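Local coordinates for protein probable starch synthase 4, chloroplastic/amyloplastic (Arabidopsis thaliana, PDB 6GNE) that is probably a soluble starch synthase, a plastid glycosyltransferase of the two-domain GT-B fold, with ADP bound, at residues 333-338 with 367-372. Residues are numbered along the deposited sequence; the frame is centred on the assembly and turned at random.
Sequences RTLELG and DHVRLL
Leu335 meets His368 and Val369 in a small apolar contact between the end of helix 324-336 and the start of edge strand 369-372, with His368 just ahead of it, in the group 1 glycosyltransferase region of this GT-B protein. No hydrogen bond crosses it, and the two segments bury 97 Å² between them. One methyl of Leu335 does the touching. Its CD1 lies 4.1 Å from His368 CB and 4.3 Å from Val369 CG2. With CG anti to the backbone N (chi1 -178°), the Leu335 side chain reaches out from the helix to the strand. It crosses the His368 side chain at about a right angle. The nearest atom of His368 is its CB; no ring atom comes as close. Val369 is buried and turns its CB toward the helix.

The helix ends at Glu336, and Gly338 then takes a positive phi (86°) in a Schellman motif; its N bonds to Leu335 O at 3.1 Å. In the same last turn, Arg333 NH1 and Glu336 OE1 form a salt bridge at 2.8 Å, away from the strand.

Phe363, in the loop before the strand, touches both Leu335 and Val369. Helix 324-336 is the connecting helix of a beta-alpha-beta crossover between parallel neighbours 311-317 and 340-346 in a Rossmann-like sheet. The contact joins its C-terminal end to outermost strand 369-372, which pairs with 340-346. Further along, Leu371 meets helix 350-362.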
# COMPACT_ATOMS: atom_id res chain seq x y z
N ARG A 333 -22.08 -14.53 -9.21
CA ARG A 333 -22.86 -14.93 -8.05
C ARG A 333 -23.73 -13.77 -7.53
O ARG A 333 -24.90 -13.97 -7.15
CB ARG A 333 -21.94 -15.45 -6.95
CG ARG A 333 -22.67 -16.12 -5.80
CD ARG A 333 -23.52 -17.27 -6.31
NE ARG A 333 -23.90 -18.17 -5.24
CZ ARG A 333 -24.54 -19.32 -5.42
NH1 ARG A 333 -24.91 -19.72 -6.63
NH2 ARG A 333 -24.80 -20.09 -4.38
N THR A 334 -23.14 -12.59 -7.50
CA THR A 334 -23.81 -11.38 -7.10
C THR A 334 -25.04 -11.18 -7.96
O THR A 334 -26.12 -10.89 -7.44
CB THR A 334 -22.89 -10.17 -7.22
OG1 THR A 334 -21.85 -10.25 -6.23
CG2 THR A 334 -23.65 -8.88 -7.02
N LEU A 335 -24.84 -11.31 -9.26
CA LEU A 335 -25.92 -11.23 -10.20
C LEU A 335 -26.99 -12.34 -9.95
O LEU A 335 -28.18 -12.06 -9.93
CB LEU A 335 -25.34 -11.35 -11.60
CG LEU A 335 -26.30 -11.26 -12.77
CD1 LEU A 335 -26.97 -9.90 -12.77
CD2 LEU A 335 -25.58 -11.48 -14.06
N GLU A 336 -26.55 -13.58 -9.74
CA GLU A 336 -27.46 -14.69 -9.48
C GLU A 336 -28.33 -14.44 -8.24
O GLU A 336 -29.52 -14.76 -8.22
CB GLU A 336 -26.66 -15.99 -9.32
CG GLU A 336 -27.51 -17.23 -9.16
CD GLU A 336 -26.69 -18.51 -9.16
OE1 GLU A 336 -25.44 -18.47 -9.06
OE2 GLU A 336 -27.32 -19.58 -9.20
N LEU A 337 -27.72 -13.83 -7.22
CA LEU A 337 -28.37 -13.56 -5.95
C LEU A 337 -29.25 -12.29 -5.98
O LEU A 337 -29.85 -11.95 -4.95
CB LEU A 337 -27.33 -13.45 -4.82
CG LEU A 337 -27.06 -14.67 -3.93
CD1 LEU A 337 -26.92 -15.95 -4.71
CD2 LEU A 337 -25.79 -14.45 -3.12
N GLY A 338 -29.33 -11.60 -7.13
CA GLY A 338 -30.18 -10.44 -7.30
C GLY A 338 -29.56 -9.12 -6.87
O GLY A 338 -30.29 -8.20 -6.49
N ASP A 367 -27.95 -3.84 -17.03
CA ASP A 367 -28.56 -3.07 -15.96
C ASP A 367 -27.89 -3.19 -14.59
O ASP A 367 -28.05 -2.29 -13.77
CB ASP A 367 -30.03 -3.47 -15.80
CG ASP A 367 -30.92 -2.97 -16.89
OD1 ASP A 367 -30.46 -2.28 -17.83
OD2 ASP A 367 -32.11 -3.32 -16.79
N HIS A 368 -27.19 -4.29 -14.33
CA HIS A 368 -26.72 -4.64 -12.98
C HIS A 368 -25.21 -4.90 -12.84
O HIS A 368 -24.73 -5.01 -11.74
CB HIS A 368 -27.52 -5.85 -12.47
CG HIS A 368 -29.00 -5.69 -12.59
ND1 HIS A 368 -29.79 -5.20 -11.57
CD2 HIS A 368 -29.84 -5.93 -13.63
CE1 HIS A 368 -31.05 -5.14 -11.98
NE2 HIS A 368 -31.10 -5.59 -13.22
N VAL A 369 -24.45 -4.98 -13.94
CA VAL A 369 -23.02 -5.25 -13.86
C VAL A 369 -22.23 -4.30 -14.75
O VAL A 369 -22.51 -4.21 -15.93
CB VAL A 369 -22.71 -6.71 -14.24
CG1 VAL A 369 -21.22 -6.98 -14.19
CG2 VAL A 369 -23.39 -7.63 -13.24
N ARG A 370 -21.24 -3.61 -14.18
CA ARG A 370 -20.31 -2.80 -14.98
C ARG A 370 -18.90 -3.01 -14.51
O ARG A 370 -18.64 -3.04 -13.33
CB ARG A 370 -20.68 -1.32 -14.92
CG ARG A 370 -19.99 -0.48 -16.01
CD ARG A 370 -20.64 -0.56 -17.39
NE ARG A 370 -22.00 -0.02 -17.41
CZ ARG A 370 -23.14 -0.75 -17.47
NH1 ARG A 370 -23.11 -2.09 -17.51
NH2 ARG A 370 -24.35 -0.14 -17.45
N LEU A 371 -18.00 -3.18 -15.47
CA LEU A 371 -16.57 -3.40 -15.22
C LEU A 371 -15.81 -2.23 -15.79
O LEU A 371 -16.00 -1.89 -16.95
CB LEU A 371 -16.10 -4.69 -15.90
CG LEU A 371 -16.30 -5.96 -15.09
CD1 LEU A 371 -17.75 -6.20 -14.78
CD2 LEU A 371 -15.75 -7.16 -15.83
N LEU A 372 -14.96 -1.63 -14.97
CA LEU A 372 -14.21 -0.44 -15.37
C LEU A 372 -12.71 -0.80 -15.30
O LEU A 372 -12.08 -0.73 -14.25
CB LEU A 372 -14.58 0.72 -14.45
CG LEU A 372 -16.06 1.11 -14.62
CD1 LEU A 372 -16.56 1.84 -13.37
CD2 LEU A 372 -16.29 1.94 -15.89